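Uncharacterized conserved protein YndB, AHSA1/START domain (Micromonospora chersina, PDB 6V04) is of unknown function but is encoded in the dynemicin biosynthetic locus and has a START/Bet v1-like fold, consistent with a role related to cyclases or aromatases. Local coordinates at residues A[195-200]-A[215-220]; A[221-226]-A[243-248]; A[64-69]-A[79-84]. All coordinates share one frame; numbering follows the deposited sequence. Where two conformers were deposited one is given.

The chain holds two seven-stranded antiparallel sheets with the same strand order, and the three contacts sample both. Contacts 1 and 2 belong to the later sheet, their centres about 10 Å apart, and they touch: Arg220 N donates to Leu248 O at 2.9 Å, while Ile216 CG1 packs on Thr223 CG2 at 3.8 Å. Contact 3 lies in the earlier sheet, its centre about 34 Å from that of contact 1 and about 29 Å from that of contact 2. In contact 2 the Trp245 side chain is about 6 Å from that of Gln149, a magnesium-binding residue whose ion is not bound to this chain in the model; the Arg247 side chain is about 10 Å from a bound magnesium ion.

Contact 1: residues A[195-200]-A[215-220]; sequences RRFTLR and EIPGAR
Glu215 runs beside Thr198 and reaches on to Arg200. Its CG lies anti to the carbonyl carbon (chi1 -61°) and the chain is extended beyond it, which lays the carboxylate alongside the threonine, both side chains pointing the same way. Thr198 CB comes within 3.5 Å of Glu215 OE1. Glu215 OE2 meets Arg200 NE at 2.9 Å in a salt bridge whose hydrogen bond is weak (N-H...O 122°); the carboxylate and guanidinium planes stand almost perpendicular, and the arginine is poorly ordered. Here the start of strand 196-205, an inner strand of the later antiparallel sheet, meets the loop that follows strand 209-214, where a type II turn from Ile216 to Ala219 reverses the chain. Glu215 N donates to Thr198 O at 2.9 Å, and a water joins Thr198 N to Glu215 O. With the carboxylate packed on Thr198 CB and CG2 gone, an alanine in place of Glu215 would probably leave Arg200 without this charged mate. Phe197 turns its ring edge to Glu215 O, with CD2 3.5 Å away. Ile216 CD1 lies 3.8 Å from Phe197 CD2, and Pro217 CD approaches Phe197 CE2 at 4.0 Å, while Phe262 of helix 252-277 meets the ring edge-to-face.

Contact 2: residues A[221-226]-A[243-248]; sequences TVTACQ and QGWHRL
Ala224 and Gln243 face each other as an antiparallel hydrogen-bonded pair, each backbone serving the other as donor and acceptor. Ala224 N gives its hydrogen to Gln243 O at 2.9 Å, and Gln243 N returns the bond to Ala224 O with an almost straight N-H...O angle of 171°. Beyond this bridge strand 236-243 ends, and the chain turns into the loop leading to helix 252-277, so that side chains take over from the ladder. In the conformer described here, one of two, Arg247 NH2 donates to Val222 O at 2.8 Å, approaching nearly along the C=O axis. The guanidinium lies with one face over Gly244 CA, and Arg247 O accepts a bond from Arg220 NH1. Thr223 divides its two branches by chemistry. CG2 lies over the six-membered ring of Trp245, 3.9 Å from its centroid and 11° off the ring normal, in a CH-pi contact; OG1, between the backbone N and the carbonyl carbon (chi1 65°), is hydrogen-bonded to Val214 O and His242 NE2. Trp245 NE1 is also provided for, by His242 O. Leu248 CD2 adds apolar cover to Thr223 CG2 at 3.9 Å. The polar groups are thus met from three sources: the Ala224-Gln243 backbone pair, Arg247 on the carbonyl of Val222, and Val214 and His242 for the polar ends of Thr223 and Trp245. Together they tie the loop before helix 252-277 to strand 223-230.

Contact 3: residues A[64-69]-A[79-84]; sequences FDIEVD and FRWSFL
Phe64, Trp81 and Phe83 form an aromatic cluster on one face of the beta hairpin made by strands 63-72 and 76-83, part of the earlier sheet of this START/Bet v1-like protein. The ring of Phe64 is sandwiched. Over one face lies the six-membered ring of Trp81, in a face-to-face stack with centroids 3.6 Å apart and planes at 12°; over the opposite face comes Phe83 CD1, 3.5 Å from Phe64 CZ, its ring turned 46° to that of Phe64. Trp81 reaches this place with CG between its backbone N and carbonyl carbon (chi1 72°), and its far face is covered by Phe79 CE2. Ile66 lies alongside Trp81, with CG1 at the edge of the indole, and its CG2 packs on Phe79 CD2 at 3.8 Å. The backbones follow a regular antiparallel register. Arg80 N donates to Glu67 O and Glu67 N to Arg80 O, both at 2.8 Å, and Asp65 and Ser82 form the next such pair. On the other face, the one bearing Glu67 and Arg80, the arginine grips Asp69 side-on with two nitrogens: Arg80 NE donates to the syn lone pair of Asp69 OD2 at 2.9 Å, and Arg80 NH2 to Asp69 OD1 at 2.9 Å. Carboxylate and guanidinium are nearly coplanar, so the two bonds should resist rotation of either group, while Glu67 CB lies over one face of the guanidinium. Arg80 NH1 has a second carboxylate partner in Glu89. The hairpin lies inside its sheet: strand 53-57 flanks 63-72, where Val56 touches Phe64 and Ile66, and strand 90-98 flanks 76-83, where Val92 packs on Phe79 and Trp81 and Trp94 meets the Phe79 ring edge-to-face.

Contact 1: residues A[195-200]-A[215-220]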
loop_
_atom_site.group_PDB
_atom_site.type_symbol
_atom_site.label_atom_id
_atom_site.label_comp_id
_atom_site.label_asym_id
_atom_site.label_seq_id
_atom_site.Cartn_x
_atom_site.Cartn_y
_atom_site.Cartn_z
ATOM N N ARG A 195 -6.678 -19.386 11.538
ATOM C CA ARG A 195 -5.728 -19.709 10.476
ATOM C C ARG A 195 -6.401 -20.120 9.171
ATOM O O ARG A 195 -5.927 -19.759 8.094
ATOM C CB ARG A 195 -4.807 -20.830 10.953
ATOM C CG ARG A 195 -3.812 -21.317 9.940
ATOM C CD ARG A 195 -2.685 -22.091 10.621
ATOM N NE ARG A 195 -1.855 -21.235 11.465
ATOM C CZ ARG A 195 -0.704 -21.616 12.010
ATOM N NH1 ARG A 195 -0.243 -22.842 11.802
ATOM N NH2 ARG A 195 -0.009 -20.782 12.761
ATOM N N ARG A 196 -7.515 -20.843 9.241
ATOM C CA ARG A 196 -8.194 -21.404 8.077
ATOM C C ARG A 196 -9.468 -20.621 7.797
ATOM O O ARG A 196 -10.335 -20.501 8.675
ATOM C CB ARG A 196 -8.519 -22.876 8.340
ATOM C CG ARG A 196 -9.350 -23.573 7.289
ATOM C CD ARG A 196 -9.736 -24.987 7.741
ATOM N NE ARG A 196 -8.566 -25.791 8.069
ATOM C CZ ARG A 196 -7.954 -26.619 7.232
ATOM N NH1 ARG A 196 -8.380 -26.760 5.977
ATOM N NH2 ARG A 196 -6.903 -27.304 7.646
ATOM N N PHE A 197 -9.587 -20.093 6.581
ATOM C CA PHE A 197 -10.753 -19.339 6.159
ATOM C C PHE A 197 -11.406 -20.003 4.955
ATOM O O PHE A 197 -10.717 -20.478 4.044
ATOM C CB PHE A 197 -10.361 -17.898 5.802
ATOM C CG PHE A 197 -9.807 -17.136 6.960
ATOM C CD1 PHE A 197 -8.474 -17.260 7.317
ATOM C CD2 PHE A 197 -10.622 -16.314 7.714
ATOM C CE1 PHE A 197 -7.962 -16.571 8.399
ATOM C CE2 PHE A 197 -10.119 -15.626 8.800
ATOM C CZ PHE A 197 -8.784 -15.752 9.145
ATOM N N THR A 198 -12.737 -20.006 4.943
ATOM C CA THR A 198 -13.485 -20.545 3.814
ATOM C C THR A 198 -13.384 -19.625 2.596
ATOM O O THR A 198 -13.642 -18.417 2.681
ATOM C CB THR A 198 -14.946 -20.728 4.192
ATOM O OG1 THR A 198 -15.051 -21.652 5.284
ATOM C CG2 THR A 198 -15.737 -21.261 3.008
ATOM N N LEU A 199 -13.055 -20.211 1.455
ATOM C CA LEU A 199 -12.954 -19.504 0.185
ATOM C C LEU A 199 -14.168 -19.887 -0.651
ATOM O O LEU A 199 -14.506 -21.074 -0.745
ATOM C CB LEU A 199 -11.648 -19.875 -0.518
ATOM C CG LEU A 199 -11.264 -19.077 -1.763
ATOM C CD1 LEU A 199 -9.766 -19.102 -1.970
ATOM C CD2 LEU A 199 -11.969 -19.657 -2.974
ATOM N N ARG A 200 -14.831 -18.890 -1.234
ATOM C CA ARG A 200 -16.049 -19.088 -2.009
ATOM C C ARG A 200 -15.956 -18.337 -3.333
ATOM O O ARG A 200 -15.193 -17.381 -3.483
ATOM C CB ARG A 200 -17.303 -18.588 -1.277
ATOM C CG ARG A 200 -17.545 -19.187 0.097
ATOM C CD ARG A 200 -17.947 -20.658 0.046
ATOM N NE ARG A 200 -18.952 -20.973 1.061
ATOM C CZ ARG A 200 -19.147 -22.178 1.592
ATOM N NH1 ARG A 200 -18.396 -23.208 1.224
ATOM N NH2 ARG A 200 -20.091 -22.351 2.508
ATOM N N GLU A 215 -14.641 -15.832 3.561
ATOM C CA GLU A 215 -15.548 -15.708 4.688
ATOM C C GLU A 215 -14.746 -15.490 5.956
ATOM O O GLU A 215 -13.677 -16.077 6.128
ATOM C CB GLU A 215 -16.387 -16.972 4.851
ATOM C CG GLU A 215 -17.271 -17.324 3.698
ATOM C CD GLU A 215 -18.130 -18.546 3.989
ATOM O OE1 GLU A 215 -17.968 -19.153 5.074
ATOM O OE2 GLU A 215 -18.961 -18.896 3.130
ATOM N N ILE A 216 -15.289 -14.678 6.855
ATOM C CA ILE A 216 -14.673 -14.370 8.139
ATOM C C ILE A 216 -15.589 -14.889 9.244
ATOM O O ILE A 216 -16.746 -14.468 9.327
ATOM C CB ILE A 216 -14.438 -12.860 8.298
ATOM C CG1 ILE A 216 -13.610 -12.316 7.114
ATOM C CG2 ILE A 216 -13.782 -12.568 9.635
ATOM C CD1 ILE A 216 -12.213 -12.923 6.990
ATOM N N PRO A 217 -15.128 -15.791 10.110
ATOM C CA PRO A 217 -15.982 -16.273 11.202
ATOM C C PRO A 217 -16.550 -15.126 12.024
ATOM O O PRO A 217 -15.822 -14.234 12.477
ATOM C CB PRO A 217 -15.036 -17.153 12.025
ATOM C CG PRO A 217 -13.982 -17.581 11.060
ATOM C CD PRO A 217 -13.791 -16.410 10.155
ATOM N N GLY A 218 -17.870 -15.141 12.193
ATOM C CA GLY A 218 -18.561 -14.165 13.004
ATOM C C GLY A 218 -19.072 -12.956 12.252
ATOM O O GLY A 218 -19.851 -12.179 12.819
ATOM N N ALA A 219 -18.673 -12.779 10.995
ATOM C CA ALA A 219 -18.870 -11.524 10.282
ATOM C C ALA A 219 -20.219 -11.463 9.576
ATOM O O ALA A 219 -20.786 -12.486 9.188
ATOM C CB ALA A 219 -17.758 -11.335 9.264
ATOM N N ARG A 220 -20.710 -10.235 9.379
ATOM C CA ARG A 220 -22.005 -10.015 8.747
ATOM C C ARG A 220 -21.945 -10.041 7.228
ATOM O O ARG A 220 -23.001 -10.101 6.588
ATOM C CB ARG A 220 -22.606 -8.678 9.204
ATOM C CG ARG A 220 -21.841 -7.443 8.724
ATOM C CD ARG A 220 -22.655 -6.161 8.874
ATOM N NE ARG A 220 -23.700 -6.047 7.859
ATOM C CZ ARG A 220 -23.492 -5.641 6.610
ATOM N NH1 ARG A 220 -22.269 -5.317 6.205
ATOM N NH2 ARG A 220 -24.506 -5.566 5.757
HETATM O O HOH W 1 -13.993 -18.671 7.142
#

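Contact 2: residues A[221-226]-A[243-248]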
loop_
_atom_site.group_PDB
_atom_site.type_symbol
_atom_site.label_atom_id
_atom_site.label_comp_id
_atom_site.label_asym_id
_atom_site.label_seq_id
_atom_site.Cartn_x
_atom_site.Cartn_y
_atom_site.Cartn_z
ATOM N N THR A 221 -20.752 -9.978 6.639
ATOM C CA THR A 221 -20.587 -10.041 5.195
ATOM C C THR A 221 -19.266 -10.736 4.907
ATOM O O THR A 221 -18.479 -11.004 5.816
ATOM C CB THR A 221 -20.611 -8.650 4.560
ATOM O OG1 THR A 221 -20.578 -8.776 3.132
ATOM C CG2 THR A 221 -19.411 -7.839 5.013
ATOM N N VAL A 222 -19.035 -11.039 3.636
ATOM C CA VAL A 222 -17.817 -11.700 3.203
ATOM C C VAL A 222 -16.855 -10.644 2.683
ATOM O O VAL A 222 -17.252 -9.546 2.286
ATOM C CB VAL A 222 -18.078 -12.783 2.124
ATOM C CG1 VAL A 222 -19.110 -13.779 2.607
ATOM C CG2 VAL A 222 -18.507 -12.136 0.814
ATOM N N THR A 223 -15.567 -10.966 2.710
ATOM C CA THR A 223 -14.583 -10.108 2.068
ATOM C C THR A 223 -14.425 -10.518 0.605
ATOM O O THR A 223 -14.747 -11.642 0.220
ATOM C CB THR A 223 -13.238 -10.162 2.790
ATOM O OG1 THR A 223 -12.664 -11.465 2.700
ATOM C CG2 THR A 223 -13.382 -9.768 4.241
ATOM N N ALA A 224 -13.968 -9.574 -0.224
ATOM C CA ALA A 224 -13.927 -9.750 -1.672
ATOM C C ALA A 224 -12.517 -9.498 -2.169
ATOM O O ALA A 224 -11.920 -8.462 -1.855
ATOM C CB ALA A 224 -14.906 -8.806 -2.368
ATOM N N CYS A 225 -12.000 -10.422 -2.967
ATOM C CA CYS A 225 -10.632 -10.348 -3.452
ATOM C C CYS A 225 -10.621 -10.332 -4.968
ATOM O O CYS A 225 -11.294 -11.145 -5.612
ATOM C CB CYS A 225 -9.811 -11.520 -2.940
ATOM S SG CYS A 225 -8.128 -11.438 -3.504
ATOM N N GLN A 226 -9.825 -9.424 -5.520
ATOM C CA GLN A 226 -9.633 -9.292 -6.956
ATOM C C GLN A 226 -8.140 -9.277 -7.223
ATOM O O GLN A 226 -7.417 -8.460 -6.645
ATOM C CB GLN A 226 -10.289 -8.015 -7.480
ATOM C CG GLN A 226 -11.785 -7.948 -7.264
ATOM C CD GLN A 226 -12.215 -6.694 -6.530
ATOM O OE1 GLN A 226 -11.637 -5.622 -6.714
ATOM N NE2 GLN A 226 -13.228 -6.824 -5.679
ATOM N N GLN A 243 -11.006 -6.385 -0.109
ATOM C CA GLN A 243 -11.888 -5.391 0.489
ATOM C C GLN A 243 -12.896 -6.037 1.433
ATOM O O GLN A 243 -13.171 -7.238 1.357
ATOM C CB GLN A 243 -12.655 -4.619 -0.586
ATOM C CG GLN A 243 -11.763 -3.786 -1.497
ATOM C CD GLN A 243 -12.541 -3.052 -2.571
ATOM O OE1 GLN A 243 -13.598 -3.500 -3.001
ATOM N NE2 GLN A 243 -12.014 -1.919 -3.012
ATOM N N GLY A 244 -13.495 -5.203 2.279
ATOM C CA GLY A 244 -14.612 -5.614 3.122
ATOM C C GLY A 244 -14.361 -5.542 4.612
ATOM O O GLY A 244 -15.322 -5.694 5.387
ATOM N N TRP A 245 -13.124 -5.274 5.035
ATOM C CA TRP A 245 -12.731 -5.390 6.440
ATOM C C TRP A 245 -13.542 -4.468 7.332
ATOM O O TRP A 245 -13.859 -4.818 8.483
ATOM C CB TRP A 245 -11.235 -5.077 6.575
ATOM C CG TRP A 245 -10.472 -5.907 5.615
ATOM C CD1 TRP A 245 -9.922 -5.498 4.431
ATOM C CD2 TRP A 245 -10.252 -7.309 5.701
ATOM N NE1 TRP A 245 -9.360 -6.577 3.783
ATOM C CE2 TRP A 245 -9.542 -7.697 4.553
ATOM C CE3 TRP A 245 -10.575 -8.285 6.659
ATOM C CZ2 TRP A 245 -9.169 -9.019 4.318
ATOM C CZ3 TRP A 245 -10.196 -9.589 6.426
ATOM C CH2 TRP A 245 -9.492 -9.949 5.284
ATOM N N HIS A 246 -13.881 -3.294 6.832
ATOM C CA HIS A 246 -14.627 -2.302 7.600
ATOM C C HIS A 246 -16.126 -2.579 7.677
ATOM O O HIS A 246 -16.833 -1.853 8.386
ATOM C CB HIS A 246 -14.413 -0.924 6.976
ATOM C CG HIS A 246 -14.974 -0.807 5.594
ATOM N ND1 HIS A 246 -14.574 -1.625 4.558
ATOM C CD2 HIS A 246 -15.921 0.010 5.086
ATOM C CE1 HIS A 246 -15.254 -1.311 3.471
ATOM N NE2 HIS A 246 -16.077 -0.322 3.764
ATOM N N ARG A 247 -16.645 -3.567 6.951
ATOM C CA ARG A 247 -18.076 -3.856 6.967
ATOM C C ARG A 247 -18.368 -5.249 7.515
ATOM O O ARG A 247 -19.405 -5.833 7.196
ATOM C CB ARG A 247 -18.682 -3.691 5.570
ATOM C CG ARG A 247 -17.942 -4.402 4.456
ATOM C CD ARG A 247 -18.738 -4.316 3.160
ATOM N NE ARG A 247 -17.941 -4.657 1.989
ATOM C CZ ARG A 247 -17.686 -5.894 1.572
ATOM N NH1 ARG A 247 -16.945 -6.085 0.487
ATOM N NH2 ARG A 247 -18.159 -6.936 2.236
ATOM N N LEU A 248 -17.465 -5.790 8.328
ATOM C CA LEU A 248 -17.637 -7.119 8.898
ATOM C C LEU A 248 -18.562 -7.156 10.101
ATOM O O LEU A 248 -18.975 -8.247 10.488
ATOM C CB LEU A 248 -16.270 -7.681 9.293
ATOM C CG LEU A 248 -15.294 -7.932 8.138
ATOM C CD1 LEU A 248 -13.969 -8.419 8.685
ATOM C CD2 LEU A 248 -15.858 -8.922 7.151
#

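Contact 3: residues A[64-69]-A[79-84]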
loop_
_atom_site.group_PDB
_atom_site.type_symbol
_atom_site.label_atom_id
_atom_site.label_comp_id
_atom_site.label_asym_id
_atom_site.label_seq_id
_atom_site.Cartn_x
_atom_site.Cartn_y
_atom_site.Cartn_z
ATOM N N PHE A 64 6.311 1.303 3.396
ATOM C CA PHE A 64 7.189 1.498 2.242
ATOM C C PHE A 64 8.632 1.365 2.702
ATOM O O PHE A 64 9.010 1.901 3.755
ATOM C CB PHE A 64 7.071 2.889 1.591
ATOM C CG PHE A 64 5.776 3.174 0.895
ATOM C CD1 PHE A 64 4.723 3.729 1.589
ATOM C CD2 PHE A 64 5.647 2.988 -0.481
ATOM C CE1 PHE A 64 3.543 4.035 0.964
ATOM C CE2 PHE A 64 4.468 3.301 -1.115
ATOM C CZ PHE A 64 3.417 3.833 -0.402
ATOM N N ASP A 65 9.443 0.668 1.908
ATOM C CA ASP A 65 10.894 0.750 2.029
ATOM C C ASP A 65 11.385 1.958 1.236
ATOM O O ASP A 65 10.999 2.134 0.080
ATOM C CB ASP A 65 11.557 -0.522 1.502
ATOM C CG ASP A 65 11.352 -1.726 2.406
ATOM O OD1 ASP A 65 11.131 -1.544 3.615
ATOM O OD2 ASP A 65 11.432 -2.863 1.888
ATOM N N ILE A 66 12.254 2.773 1.843
ATOM C CA ILE A 66 12.645 4.071 1.295
ATOM C C ILE A 66 14.159 4.141 1.127
ATOM O O ILE A 66 14.918 3.728 2.010
ATOM C CB ILE A 66 12.176 5.224 2.208
ATOM C CG1 ILE A 66 10.659 5.168 2.406
ATOM C CG2 ILE A 66 12.618 6.575 1.622
ATOM C CD1 ILE A 66 10.140 6.130 3.460
ATOM N N GLU A 67 14.593 4.720 0.012
ATOM C CA GLU A 67 15.982 5.119 -0.195
ATOM C C GLU A 67 15.986 6.618 -0.460
ATOM O O GLU A 67 15.326 7.081 -1.395
ATOM C CB GLU A 67 16.616 4.367 -1.369
ATOM C CG GLU A 67 16.761 2.874 -1.150
ATOM C CD GLU A 67 17.946 2.526 -0.270
ATOM O OE1 GLU A 67 18.691 3.448 0.125
ATOM O OE2 GLU A 67 18.136 1.325 0.021
ATOM N N VAL A 68 16.711 7.373 0.357
ATOM C CA VAL A 68 16.653 8.831 0.329
ATOM C C VAL A 68 17.801 9.354 -0.518
ATOM O O VAL A 68 18.972 9.029 -0.276
ATOM C CB VAL A 68 16.699 9.425 1.745
ATOM C CG1 VAL A 68 16.751 10.960 1.678
ATOM C CG2 VAL A 68 15.496 8.946 2.579
ATOM N N ASP A 69 17.469 10.188 -1.495
ATOM C CA ASP A 69 18.474 10.754 -2.379
ATOM C C ASP A 69 18.947 12.118 -1.925
ATOM O O ASP A 69 20.155 12.381 -1.950
ATOM C CB ASP A 69 17.932 10.839 -3.801
ATOM C CG ASP A 69 17.769 9.470 -4.430
ATOM O OD1 ASP A 69 18.718 8.661 -4.328
ATOM O OD2 ASP A 69 16.689 9.196 -4.980
ATOM N N PHE A 79 13.293 11.183 -2.669
ATOM C CA PHE A 79 13.514 9.802 -2.276
ATOM C C PHE A 79 12.784 8.861 -3.219
ATOM O O PHE A 79 11.942 9.265 -4.025
ATOM C CB PHE A 79 13.090 9.566 -0.812
ATOM C CG PHE A 79 11.674 9.986 -0.485
ATOM C CD1 PHE A 79 11.389 11.286 -0.099
ATOM C CD2 PHE A 79 10.639 9.072 -0.516
ATOM C CE1 PHE A 79 10.091 11.663 0.217
ATOM C CE2 PHE A 79 9.341 9.453 -0.204
ATOM C CZ PHE A 79 9.074 10.745 0.165
ATOM N N ARG A 80 13.159 7.592 -3.128
ATOM C CA ARG A 80 12.548 6.509 -3.878
ATOM C C ARG A 80 11.947 5.523 -2.886
ATOM O O ARG A 80 12.488 5.325 -1.795
ATOM C CB ARG A 80 13.589 5.822 -4.756
ATOM C CG ARG A 80 14.064 6.702 -5.894
ATOM C CD ARG A 80 15.349 6.185 -6.484
ATOM N NE ARG A 80 16.489 6.417 -5.599
ATOM C CZ ARG A 80 17.197 5.469 -4.987
ATOM N NH1 ARG A 80 16.907 4.182 -5.147
ATOM N NH2 ARG A 80 18.225 5.818 -4.225
ATOM N N TRP A 81 10.822 4.908 -3.242
ATOM C CA TRP A 81 10.285 3.927 -2.313
ATOM C C TRP A 81 9.558 2.807 -3.041
ATOM O O TRP A 81 9.244 2.891 -4.232
ATOM C CB TRP A 81 9.411 4.613 -1.260
ATOM C CG TRP A 81 8.055 5.160 -1.636
ATOM C CD1 TRP A 81 7.361 5.004 -2.791
ATOM C CD2 TRP A 81 7.225 5.946 -0.774
ATOM N NE1 TRP A 81 6.155 5.664 -2.717
ATOM C CE2 TRP A 81 6.046 6.239 -1.478
ATOM C CE3 TRP A 81 7.370 6.420 0.535
ATOM C CZ2 TRP A 81 5.008 6.992 -0.919
ATOM C CZ3 TRP A 81 6.343 7.170 1.087
ATOM C CH2 TRP A 81 5.178 7.439 0.369
ATOM N N SER A 82 9.304 1.736 -2.279
ATOM C CA SER A 82 8.718 0.499 -2.777
ATOM C C SER A 82 7.636 0.062 -1.800
ATOM O O SER A 82 7.941 -0.237 -0.638
ATOM C CB SER A 82 9.785 -0.589 -2.910
ATOM O OG SER A 82 9.211 -1.854 -3.186
ATOM N N PHE A 83 6.388 0.012 -2.270
ATOM C CA PHE A 83 5.274 -0.330 -1.385
ATOM C C PHE A 83 5.347 -1.793 -0.976
ATOM O O PHE A 83 5.469 -2.692 -1.811
ATOM C CB PHE A 83 3.940 -0.035 -2.059
ATOM C CG PHE A 83 2.751 -0.174 -1.153
ATOM C CD1 PHE A 83 2.723 0.446 0.078
ATOM C CD2 PHE A 83 1.646 -0.885 -1.570
ATOM C CE1 PHE A 83 1.615 0.311 0.902
ATOM C CE2 PHE A 83 0.548 -1.016 -0.742
ATOM C CZ PHE A 83 0.526 -0.399 0.458
ATOM N N LEU A 84 5.243 -2.026 0.326
ATOM C CA LEU A 84 5.332 -3.356 0.931
ATOM C C LEU A 84 6.666 -4.026 0.639
ATOM O O LEU A 84 6.805 -5.246 0.802
ATOM C CB LEU A 84 4.171 -4.260 0.482
ATOM C CG LEU A 84 2.773 -3.685 0.672
ATOM C CD1 LEU A 84 1.756 -4.629 0.026
ATOM C CD2 LEU A 84 2.464 -3.462 2.128
#